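Local coordinates for protein glucokinase (Thermus thermophilus, PDB 3VOV) that phosphorylates glucose and probably related hexoses, presumably with ATP as donor, as a zinc-binding sugar kinase of the ROK family, at residues B[130-133]-B[134-138]; B[139-143]-B[144-148]; B[171-174]-B[175-178]; B[223-226]-B[227-231]; B[241-245]-B[246-250]. All blocks are in the same frame, centred on the assembly; numbering follows the deposited sequence.

Contact 1: B[130-133]-B[134-138]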
loop_
_atom_site.group_PDB
_atom_site.type_symbol
_atom_site.label_atom_id
_atom_site.label_comp_id
_atom_site.label_asym_id
_atom_site.label_seq_id
_atom_site.Cartn_x
_atom_site.Cartn_y
_atom_site.Cartn_z
ATOM N N LEU B 130 2.141 22.729 -7.478
ATOM C CA LEU B 130 1.959 21.462 -8.203
ATOM C C LEU B 130 1.053 21.715 -9.356
ATOM O O LEU B 130 0.078 22.452 -9.221
ATOM C CB LEU B 130 1.304 20.421 -7.284
ATOM C CG LEU B 130 1.381 18.967 -7.785
ATOM C CD1 LEU B 130 2.764 18.420 -7.489
ATOM C CD2 LEU B 130 0.278 18.096 -7.106
ATOM N N THR B 131 1.406 21.185 -10.514
ATOM C CA THR B 131 0.525 21.312 -11.670
ATOM C C THR B 131 0.106 19.937 -12.125
ATOM O O THR B 131 0.955 19.097 -12.441
ATOM C CB THR B 131 1.185 22.136 -12.845
ATOM O OG1 THR B 131 0.400 21.996 -14.033
ATOM C CG2 THR B 131 2.598 21.691 -13.092
ATOM N N VAL B 132 -1.212 19.721 -12.158
ATOM C CA VAL B 132 -1.785 18.479 -12.682
ATOM C C VAL B 132 -2.343 18.735 -14.079
ATOM O O VAL B 132 -3.316 19.447 -14.264
ATOM C CB VAL B 132 -2.900 17.919 -11.713
ATOM C CG1 VAL B 132 -3.411 16.539 -12.160
ATOM C CG2 VAL B 132 -2.337 17.822 -10.309
ATOM N N SER B 133 -1.690 18.151 -15.061
ATOM C CA SER B 133 -2.103 18.230 -16.440
ATOM C C SER B 133 -1.961 16.815 -17.015
ATOM O O SER B 133 -2.351 15.831 -16.389
ATOM C CB SER B 133 -1.154 19.202 -17.179
ATOM O OG SER B 133 -1.540 19.376 -18.522
ATOM N N THR B 134 -1.422 16.721 -18.220
ATOM C CA THR B 134 -1.124 15.466 -18.855
ATOM C C THR B 134 -0.208 14.629 -17.935
ATOM O O THR B 134 -0.460 13.442 -17.719
ATOM C CB THR B 134 -0.439 15.735 -20.230
ATOM O OG1 THR B 134 -1.440 16.181 -21.168
ATOM C CG2 THR B 134 0.100 14.469 -20.759
ATOM N N GLY B 135 0.853 15.284 -17.430
ATOM C CA GLY B 135 1.742 14.772 -16.394
ATOM C C GLY B 135 1.516 15.534 -15.081
ATOM O O GLY B 135 0.648 16.411 -15.013
ATOM N N ILE B 136 2.260 15.193 -14.033
ATOM C CA ILE B 136 2.249 16.021 -12.838
ATOM C C ILE B 136 3.636 16.588 -12.664
ATOM O O ILE B 136 4.583 15.850 -12.600
ATOM C CB ILE B 136 1.811 15.249 -11.550
ATOM C CG1 ILE B 136 0.288 15.093 -11.570
ATOM C CG2 ILE B 136 2.270 16.016 -10.298
ATOM C CD1 ILE B 136 -0.319 14.208 -10.489
ATOM N N GLY B 137 3.737 17.910 -12.582
ATOM C CA GLY B 137 4.972 18.544 -12.212
ATOM C C GLY B 137 4.790 19.540 -11.091
ATOM O O GLY B 137 3.687 19.716 -10.559
ATOM N N GLY B 138 5.862 20.229 -10.753
ATOM C CA GLY B 138 5.768 21.217 -9.692
ATOM C C GLY B 138 6.981 22.085 -9.568
ATOM O O GLY B 138 7.861 22.074 -10.408
#

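Contact 2: B[139-143]-B[144-148]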
loop_
_atom_site.group_PDB
_atom_site.type_symbol
_atom_site.label_atom_id
_atom_site.label_comp_id
_atom_site.label_asym_id
_atom_site.label_seq_id
_atom_site.Cartn_x
_atom_site.Cartn_y
_atom_site.Cartn_z
ATOM N N GLY B 139 7.038 22.854 -8.498
ATOM C CA GLY B 139 8.192 23.698 -8.261
ATOM C C GLY B 139 8.188 24.120 -6.827
ATOM O O GLY B 139 7.110 24.211 -6.213
ATOM N N VAL B 140 9.392 24.310 -6.274
ATOM C CA VAL B 140 9.576 24.800 -4.932
ATOM C C VAL B 140 10.301 26.149 -4.972
ATOM O O VAL B 140 11.369 26.273 -5.592
ATOM C CB VAL B 140 10.400 23.813 -4.082
ATOM C CG1 VAL B 140 10.353 24.272 -2.611
ATOM C CG2 VAL B 140 9.793 22.395 -4.188
ATOM N N VAL B 141 9.706 27.133 -4.303
ATOM C CA VAL B 141 10.218 28.519 -4.250
ATOM C C VAL B 141 10.539 28.823 -2.793
ATOM O O VAL B 141 9.664 28.784 -1.927
ATOM C CB VAL B 141 9.193 29.533 -4.801
ATOM C CG1 VAL B 141 9.740 30.987 -4.770
ATOM C CG2 VAL B 141 8.828 29.139 -6.294
ATOM N N LEU B 142 11.811 29.032 -2.532
ATOM C CA LEU B 142 12.264 29.423 -1.215
ATOM C C LEU B 142 13.118 30.704 -1.239
ATOM O O LEU B 142 13.872 30.871 -2.195
ATOM C CB LEU B 142 13.217 28.301 -0.696
ATOM C CG LEU B 142 12.821 26.809 -0.829
ATOM C CD1 LEU B 142 13.947 25.835 -0.474
ATOM C CD2 LEU B 142 11.598 26.497 0.010
ATOM N N GLY B 143 13.043 31.595 -0.217
ATOM C CA GLY B 143 12.556 33.087 -0.421
ATOM C C GLY B 143 12.811 33.461 -1.898
ATOM O O GLY B 143 13.730 34.225 -2.211
ATOM N N GLY B 144 11.856 33.088 -2.750
ATOM C CA GLY B 144 11.435 34.097 -3.774
ATOM C C GLY B 144 12.233 33.522 -4.980
ATOM O O GLY B 144 12.147 34.056 -6.059
ATOM N N ARG B 145 13.034 32.442 -4.768
ATOM C CA ARG B 145 13.787 31.764 -5.848
ATOM C C ARG B 145 13.517 30.243 -5.956
ATOM O O ARG B 145 13.331 29.545 -4.949
ATOM C CB ARG B 145 15.311 31.969 -5.742
ATOM C CG ARG B 145 15.837 33.406 -5.584
ATOM C CD ARG B 145 15.686 34.343 -6.822
ATOM N NE ARG B 145 15.699 33.722 -8.145
ATOM C CZ ARG B 145 16.684 33.786 -9.050
ATOM N NH1 ARG B 145 16.522 33.180 -10.229
ATOM N NH2 ARG B 145 17.808 34.452 -8.816
ATOM N N VAL B 146 13.494 29.762 -7.190
ATOM C CA VAL B 146 13.316 28.334 -7.493
ATOM C C VAL B 146 14.446 27.458 -6.906
ATOM O O VAL B 146 15.650 27.736 -7.074
ATOM C CB VAL B 146 13.148 28.113 -9.033
ATOM C CG1 VAL B 146 13.251 26.638 -9.397
ATOM C CG2 VAL B 146 11.820 28.724 -9.505
ATOM N N LEU B 147 14.038 26.397 -6.223
ATOM C CA LEU B 147 14.964 25.342 -5.790
ATOM C C LEU B 147 15.291 24.471 -6.997
ATOM O O LEU B 147 14.461 23.725 -7.452
ATOM C CB LEU B 147 14.282 24.446 -4.737
ATOM C CG LEU B 147 15.023 23.757 -3.585
ATOM C CD1 LEU B 147 14.360 22.378 -3.212
ATOM C CD2 LEU B 147 16.532 23.661 -3.714
ATOM N N ARG B 148 16.506 24.539 -7.484
ATOM C CA ARG B 148 16.878 23.790 -8.670
ATOM C C ARG B 148 17.526 22.435 -8.393
ATOM O O ARG B 148 17.446 21.572 -9.256
ATOM C CB ARG B 148 17.771 24.621 -9.604
ATOM C CG ARG B 148 16.905 25.481 -10.644
ATOM C CD ARG B 148 17.770 26.309 -11.618
ATOM N NE ARG B 148 17.105 27.558 -11.986
ATOM C CZ ARG B 148 17.585 28.784 -11.722
ATOM N NH1 ARG B 148 18.757 28.944 -11.094
ATOM N NH2 ARG B 148 16.901 29.879 -12.091
HETATM O O HOH W 1 11.689 23.510 -7.858
#

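Contact 3: B[171-174]-B[175-178]. With ZN (zinc ion), chain G.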
loop_
_atom_site.group_PDB
_atom_site.type_symbol
_atom_site.label_atom_id
_atom_site.label_comp_id
_atom_site.label_asym_id
_atom_site.label_seq_id
_atom_site.Cartn_x
_atom_site.Cartn_y
_atom_site.Cartn_z
ATOM N N CYS B 171 8.782 7.694 -15.483
ATOM C CA CYS B 171 10.170 7.972 -15.015
ATOM C C CYS B 171 11.056 6.732 -14.779
ATOM O O CYS B 171 12.277 6.840 -14.776
ATOM C CB CYS B 171 10.163 8.874 -13.786
ATOM S SG CYS B 171 9.906 7.971 -12.244
ATOM N N GLY B 172 10.443 5.556 -14.604
ATOM C CA GLY B 172 11.189 4.340 -14.400
ATOM C C GLY B 172 10.872 3.712 -13.044
ATOM O O GLY B 172 11.364 2.597 -12.714
ATOM N N LEU B 173 10.067 4.430 -12.254
ATOM C CA LEU B 173 9.633 3.933 -10.957
ATOM C C LEU B 173 8.186 3.433 -10.969
ATOM O O LEU B 173 7.639 3.111 -12.019
ATOM C CB LEU B 173 9.825 5.015 -9.871
ATOM C CG LEU B 173 11.219 5.650 -9.804
ATOM C CD1 LEU B 173 11.243 6.810 -8.803
ATOM C CD2 LEU B 173 12.311 4.595 -9.536
ATOM N N GLU B 174 7.558 3.374 -9.801
ATOM C CA GLU B 174 6.141 2.970 -9.780
ATOM C C GLU B 174 5.499 3.660 -8.582
ATOM O O GLU B 174 6.175 3.941 -7.615
ATOM C CB GLU B 174 6.017 1.434 -9.668
ATOM C CG GLU B 174 5.811 0.879 -8.223
ATOM C CD GLU B 174 7.084 0.872 -7.379
ATOM O OE1 GLU B 174 8.229 1.050 -7.912
ATOM O OE2 GLU B 174 6.948 0.647 -6.158
ATOM N N GLY B 175 4.209 3.943 -8.648
ATOM C CA GLY B 175 3.541 4.543 -7.502
ATOM C C GLY B 175 3.860 6.002 -7.246
ATOM O O GLY B 175 3.593 6.492 -6.147
ATOM N N CYS B 176 4.483 6.676 -8.238
ATOM C CA CYS B 176 4.758 8.110 -8.198
ATOM C C CYS B 176 3.443 8.835 -8.184
ATOM O O CYS B 176 2.460 8.356 -8.756
ATOM C CB CYS B 176 5.554 8.522 -9.459
ATOM S SG CYS B 176 7.206 7.930 -9.404
ATOM N N LEU B 177 3.411 10.030 -7.601
ATOM C CA LEU B 177 2.205 10.830 -7.679
ATOM C C LEU B 177 1.733 10.966 -9.144
ATOM O O LEU B 177 0.538 10.812 -9.442
ATOM C CB LEU B 177 2.465 12.208 -7.044
ATOM C CG LEU B 177 1.351 13.250 -7.108
ATOM C CD1 LEU B 177 0.014 12.723 -6.564
ATOM C CD2 LEU B 177 1.797 14.553 -6.356
ATOM N N GLU B 178 2.679 11.224 -10.062
ATOM C CA GLU B 178 2.296 11.351 -11.474
ATOM C C GLU B 178 1.560 10.119 -11.966
ATOM O O GLU B 178 0.519 10.197 -12.624
ATOM C CB GLU B 178 3.537 11.556 -12.361
ATOM C CG GLU B 178 3.147 11.600 -13.834
ATOM C CD GLU B 178 4.248 12.204 -14.699
ATOM O OE1 GLU B 178 4.307 13.443 -14.762
ATOM O OE2 GLU B 178 5.058 11.444 -15.283
HETATM ZN ZN ZN G . 7.795 8.702 -11.640
#

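Contact 4: B[223-226]-B[227-231]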
loop_
_atom_site.group_PDB
_atom_site.type_symbol
_atom_site.label_atom_id
_atom_site.label_comp_id
_atom_site.label_asym_id
_atom_site.label_seq_id
_atom_site.Cartn_x
_atom_site.Cartn_y
_atom_site.Cartn_z
ATOM N N ARG B 223 -7.587 12.223 -3.850
ATOM C CA ARG B 223 -6.966 11.997 -2.542
ATOM C C ARG B 223 -5.425 11.835 -2.604
ATOM O O ARG B 223 -4.741 12.245 -1.671
ATOM C CB ARG B 223 -7.573 10.755 -1.852
ATOM C CG ARG B 223 -9.119 10.896 -1.517
ATOM C CD ARG B 223 -9.549 9.807 -0.526
ATOM N NE ARG B 223 -9.442 8.502 -1.151
ATOM C CZ ARG B 223 -10.353 7.988 -1.976
ATOM N NH1 ARG B 223 -11.486 8.646 -2.235
ATOM N NH2 ARG B 223 -10.136 6.799 -2.507
ATOM N N TYR B 224 -4.899 11.161 -3.637
ATOM C CA TYR B 224 -3.437 10.997 -3.740
ATOM C C TYR B 224 -2.760 12.346 -3.907
ATOM O O TYR B 224 -1.668 12.569 -3.381
ATOM C CB TYR B 224 -3.039 10.066 -4.884
ATOM C CG TYR B 224 -3.099 8.582 -4.492
ATOM C CD1 TYR B 224 -2.348 8.093 -3.414
ATOM C CD2 TYR B 224 -3.869 7.695 -5.218
ATOM C CE1 TYR B 224 -2.377 6.695 -3.070
ATOM C CE2 TYR B 224 -3.939 6.326 -4.892
ATOM C CZ TYR B 224 -3.222 5.854 -3.813
ATOM O OH TYR B 224 -3.294 4.541 -3.540
ATOM N N VAL B 225 -3.422 13.263 -4.614
ATOM C CA VAL B 225 -2.863 14.621 -4.752
ATOM C C VAL B 225 -2.846 15.284 -3.368
ATOM O O VAL B 225 -1.829 15.840 -2.991
ATOM C CB VAL B 225 -3.623 15.475 -5.770
ATOM C CG1 VAL B 225 -3.067 16.923 -5.746
ATOM C CG2 VAL B 225 -3.479 14.853 -7.207
ATOM N N GLY B 226 -3.951 15.185 -2.615
ATOM C CA GLY B 226 -4.012 15.716 -1.264
ATOM C C GLY B 226 -2.951 15.126 -0.358
ATOM O O GLY B 226 -2.288 15.833 0.440
ATOM N N ILE B 227 -2.778 13.811 -0.450
ATOM C CA ILE B 227 -1.790 13.151 0.379
ATOM C C ILE B 227 -0.380 13.585 -0.012
ATOM O O ILE B 227 0.488 13.782 0.874
ATOM C CB ILE B 227 -1.901 11.587 0.278
ATOM C CG1 ILE B 227 -3.218 11.115 0.904
ATOM C CG2 ILE B 227 -0.684 10.897 0.993
ATOM C CD1 ILE B 227 -3.510 9.588 0.617
ATOM N N GLY B 228 -0.115 13.670 -1.320
ATOM C CA GLY B 228 1.250 14.003 -1.772
ATOM C C GLY B 228 1.627 15.427 -1.367
ATOM O O GLY B 228 2.726 15.677 -0.909
ATOM N N LEU B 229 0.683 16.347 -1.472
ATOM C CA LEU B 229 0.904 17.742 -1.048
ATOM C C LEU B 229 1.084 17.842 0.476
ATOM O O LEU B 229 1.982 18.525 0.951
ATOM C CB LEU B 229 -0.251 18.616 -1.526
ATOM C CG LEU B 229 -0.356 18.858 -3.059
ATOM C CD1 LEU B 229 -1.658 19.602 -3.359
ATOM C CD2 LEU B 229 0.889 19.652 -3.589
ATOM N N ALA B 230 0.278 17.105 1.246
ATOM C CA ALA B 230 0.448 17.120 2.717
ATOM C C ALA B 230 1.834 16.603 3.099
ATOM O O ALA B 230 2.446 17.097 4.036
ATOM C CB ALA B 230 -0.649 16.257 3.410
ATOM N N SER B 231 2.291 15.568 2.401
ATOM C CA SER B 231 3.573 14.926 2.668
ATOM C C SER B 231 4.727 15.919 2.368
ATOM O O SER B 231 5.689 16.094 3.156
ATOM C CB SER B 231 3.661 13.671 1.781
ATOM O OG SER B 231 4.461 12.667 2.337
#

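Contact 5: B[241-245]-B[246-250]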
loop_
_atom_site.group_PDB
_atom_site.type_symbol
_atom_site.label_atom_id
_atom_site.label_comp_id
_atom_site.label_asym_id
_atom_site.label_seq_id
_atom_site.Cartn_x
_atom_site.Cartn_y
_atom_site.Cartn_z
ATOM N N VAL B 241 0.581 26.454 -0.293
ATOM C CA VAL B 241 0.611 25.457 -1.354
ATOM C C VAL B 241 -0.290 25.924 -2.497
ATOM O O VAL B 241 -1.469 26.292 -2.277
ATOM C CB VAL B 241 0.158 24.091 -0.818
ATOM C CG1 VAL B 241 0.086 23.064 -1.955
ATOM C CG2 VAL B 241 1.115 23.643 0.294
ATOM N N VAL B 242 0.233 25.904 -3.719
ATOM C CA VAL B 242 -0.561 26.342 -4.883
ATOM C C VAL B 242 -0.785 25.155 -5.814
ATOM O O VAL B 242 0.171 24.434 -6.129
ATOM C CB VAL B 242 0.167 27.482 -5.673
ATOM C CG1 VAL B 242 -0.695 27.987 -6.891
ATOM C CG2 VAL B 242 0.506 28.652 -4.762
ATOM N N LEU B 243 -2.036 24.945 -6.230
ATOM C CA LEU B 243 -2.359 23.857 -7.150
ATOM C C LEU B 243 -2.920 24.406 -8.454
ATOM O O LEU B 243 -3.922 25.138 -8.466
ATOM C CB LEU B 243 -3.371 22.872 -6.518
ATOM C CG LEU B 243 -3.844 21.666 -7.343
ATOM C CD1 LEU B 243 -2.681 20.735 -7.655
ATOM C CD2 LEU B 243 -4.944 20.884 -6.590
ATOM N N GLY B 244 -2.271 24.041 -9.554
ATOM C CA GLY B 244 -2.737 24.441 -10.875
ATOM C C GLY B 244 -2.758 23.282 -11.848
ATOM O O GLY B 244 -2.817 22.102 -11.459
ATOM N N GLY B 245 -2.705 23.649 -13.118
ATOM C CA GLY B 245 -2.802 22.731 -14.231
ATOM C C GLY B 245 -4.223 22.487 -14.683
ATOM O O GLY B 245 -5.125 22.440 -13.870
ATOM N N GLY B 246 -4.406 22.179 -15.966
ATOM C CA GLY B 246 -5.748 22.112 -16.529
ATOM C C GLY B 246 -6.594 20.973 -16.020
ATOM O O GLY B 246 -7.831 21.085 -15.964
ATOM N N VAL B 247 -5.950 19.863 -15.649
ATOM C CA VAL B 247 -6.699 18.723 -15.184
ATOM C C VAL B 247 -7.263 18.994 -13.785
ATOM O O VAL B 247 -8.437 18.695 -13.530
ATOM C CB VAL B 247 -5.854 17.416 -15.269
ATOM C CG1 VAL B 247 -6.529 16.314 -14.573
ATOM C CG2 VAL B 247 -5.615 17.042 -16.737
ATOM N N ALA B 248 -6.457 19.557 -12.882
ATOM C CA ALA B 248 -6.965 19.840 -11.541
ATOM C C ALA B 248 -7.969 21.022 -11.564
ATOM O O ALA B 248 -9.044 20.956 -10.976
ATOM C CB ALA B 248 -5.844 20.142 -10.622
ATOM N N LEU B 249 -7.614 22.100 -12.238
ATOM C CA LEU B 249 -8.470 23.301 -12.213
ATOM C C LEU B 249 -9.844 23.111 -12.893
ATOM O O LEU B 249 -10.821 23.693 -12.452
ATOM C CB LEU B 249 -7.735 24.521 -12.803
ATOM C CG LEU B 249 -6.417 24.931 -12.109
ATOM C CD1 LEU B 249 -5.702 25.982 -12.917
ATOM C CD2 LEU B 249 -6.674 25.469 -10.740
ATOM N N ASN B 250 -9.928 22.282 -13.928
ATOM C CA ASN B 250 -11.206 22.075 -14.605
ATOM C C ASN B 250 -11.936 20.798 -14.212
ATOM O O ASN B 250 -12.956 20.459 -14.795
ATOM C CB ASN B 250 -11.017 22.178 -16.120
ATOM C CG ASN B 250 -10.531 23.559 -16.536
ATOM O OD1 ASN B 250 -11.151 24.571 -16.196
ATOM N ND2 ASN B 250 -9.410 23.610 -17.232
#

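Contact 1: B[130-133]-B[134-138]
Thr131 and Gly137 face each other as the hydrogen-bonded pair of a beta hairpin, where strand 127-132 reverses into strand 136-142. Thr131 N donates to Gly137 O at 2.7 Å, almost straight at 172°, while Gly137 N returns a bond to Thr131 O at 3.0 Å. Beyond the strand ends, Ser133 N reaches Gly135 O at 2.9 Å, closing the turn through Thr134 and Gly135. Leu130 with Gly138 and Val132 with Ile136 are the flanking non-hydrogen-bonded pairs. This hairpin belongs to a mixed sheet within the actin-like ATPase fold to which ROK kinases belong; Glu178, at the start of helix 177-181, accepts a bond from Ile136 N.

The face carrying Leu130, Val132 and Ile136 is apolar. Ile136 divides its branches: CG2 meets Leu130 CD1 at 3.7 Å, the two side chains crossing at a slant, whereas CG1 lies 4.0 Å from Val132 CG2, those two running side by side. Replacing Ile136 by an alanine would probably open a gap beside both Leu130 CD1 and Val132 CG2. On the other face, Thr131 CG2, wedged between its own backbone N and carbonyl carbon (OG1 chi1 168°), rests 3.4 Å from Gly137 O, over a residue with no side chain to obstruct it.

Contact 2: B[139-143]-B[144-148]
Val140 and Leu147 lie across from each other in a tight beta hairpin, in which strand 136-142 turns through Gly143 and Gly144 into the short edge strand 145-146 of the mixed sheet. Leu142 and Arg145 form the hydrogen-bonded antiparallel pair next to the turn, and Val141 with Val146 the non-hydrogen-bonded pair after it.

Three backbone bonds hold the two arms. Leu147 N donates to Val140 O at 2.7 Å, nearly straight at 176°. Leu142 N reaches Arg145 O at 2.9 Å, and the return bond from Arg145 N to Leu142 O, 3.1 Å, comes from well above the carbonyl plane, as the sharp turn brings the amide over the oxygen. Gly144 adopts a positive phi of 101°, where a CB would collide with Gly143 O.

The apolar contacts fall on two faces. Val141 CG1, set opposite its own backbone N by a chi1 of -179°, sits 3.6 Å from Gly144 C, packing against the turn itself; the Val141 and Val146 side chains both reach helix 107-118. Val140 CB lies 4.0 Å from Leu147 CB. On the other face Leu142 CD1 touches Leu147 CG at 3.9 Å with the side chains set at a slant, and both leucines also pack on the second subunit, Leu142 against its counterpart Leu142 there.

As for charge, in the conformer given Arg145 NH2 pairs with Asp299 of helix 284-299. Where the arms begin to part, one water accepts from Val140 N at 2.9 Å and donates to Leu147 O at 2.8 Å.

Contact 3: B[171-174]-B[175-178]
Cys171 and Cys176 supply two of the four ligands of a zinc site, probably structural, the loop between them folding back so that both sulfurs meet on one metal ion. Cys171 SG binds zinc at 2.3 Å and Cys176 SG at 2.4 Å, and the sulfurs stand 3.9 Å apart, as separate thiolate ligands and not as a disulfide. Cys169 and His159, the latter through ND1, complete the set of three cysteines and one histidine. The two side chains arrive with different torsions: Cys171 SG is placed between its backbone N and carbonyl carbon (chi1 83°), whereas Cys176 SG lies opposite its carbonyl carbon (chi1 -72°).

Cys176 is also the N-cap residue of helix 177-181, tying the metal loop to the helix start. A second-shell bond, weak at 3.5 Å, runs from Leu173 N to Cys171 SG and would probably ease the negative charge on that sulfur. Leu173 CB approaches Cys176 SG to 3.9 Å. The chain turns at Gly175 with a positive phi of 73°. The Glu174 carboxylate accepts from Gly165 N of its own chain, is hydrogen-bonded to Tyr266 OH of the second subunit and forms a salt bridge with Arg216 of the third.

Contact 4: B[223-226]-B[227-231]
Val225 and Leu229, one helical turn apart, meet because Val225 CG1 stands opposite its backbone N (chi1 174°) while Leu229 CG is opposite its carbonyl carbon (chi1 -69°), beside its backbone N. These settings lay the two side chains side by side, pointing the same way, with Val225 CG1 3.9 Å from Leu229 CD1. Ile227 has its CG1 placed like Leu229 CG, which carries this carbon back along the helix to 3.2 Å from Arg223 O. Its CD1 then comes within 4.5 Å of Tyr224 CD1, a loose approach oblique to the ring.

The backbone beneath is regular. Ile227 N donates to Arg223 O at 2.8 Å and Gly228 N to Tyr224 O at the same distance of 2.8 Å; Leu229 N to Val225 O and Ala230 N to Gly226 O follow at 3.0 Å each. Every carbonyl from Arg223 to Gly226 is thus matched four residues on.

The sides of the helix have different neighbours. Val225 and Leu229 press on strand 127-132, and Val225 also on Leu177. Tyr224 OH bonds to the carbonyl of Gly165 of the third subunit, while Ser231 OG accepts from Thr161 N of the second subunit. With i to i+4 bonding throughout and an apolar ridge laid on a beta sheet, the segments are characteristic of an alpha helix covering one face of the mixed sheet in an actin-like ATPase domain, and here also serving the tetramer interfaces.

Contact 5: B[241-245]-B[246-250]
Gly245 O is approached by Leu249 both through its backbone and through its side chain. Leu249 N donates to it at 3.0 Å with an N-H...O angle of 170°, and Leu249 CG comes to 3.3 Å from the same oxygen. Gly245 is the N-cap residue, and this bond is the opening i to i+4 bond of helix 246-249. Its backbone angles (phi 89°) would jam a side chain against the preceding carbonyl oxygen, so the absence of one suits the sharp change from strand to helix.

Leu249 grips the strand end with its branches. CG is opposite the residue's own carbonyl carbon (chi1 -59°), which turns the isobutyl group back over the glycines: CD2 is 3.6 Å from Leu243 O, and CG is 3.9 Å from Gly244 CA. With an alanine in place of Leu249, the methyl packing over Gly244 and Leu243 O would be lost and the strand-to-helix turn would probably be less firmly held. Ala248 supplies the apolar side-chain contact, its CB 4.1 Å from Leu243 CG, and also lies 3.7 Å from Gly244 O; it packs too on Val132 of the neighbouring strand and on Tyr255.

At the far end of the short helix, Asn250 N bonds to Gly246 O at 3.2 Å, and a weak bond from Asn250 ND2 goes to the same oxygen. A strand of the mixed sheet running through a glycine-rich Gly244-Gly245-Gly246 turn into a short helix is typical of the actin-like ATPase fold; in relatives such a glycine turn lines the nucleotide site, and it probably does so here.

In the fold
Contacts 1, 2 and 5 share one mixed sheet. Contact 1 joins contact 5 directly, with centres 8 Å apart and Leu130 O receiving Gly244 N at 2.9 Å, a probable hydrogen bond. Contact 2 continues strand 136-142 from contact 1, about 17 Å away between centres. Contact 4 covers the sheet: Leu130 CB lies 3.8 Å from Leu229 CD2 and Leu229 CD2 3.9 Å from Val241 CG1. Contact 3 holds the zinc, whose ion is about 9 Å from the side chain of Ile136, and packs on contact 1 where Leu130 CD2 lies 3.9 Å from Leu177 CD2. Contacts 2, 3 and 4 also touch the second subunit, whereas contacts 1 and 5 lie within one chain.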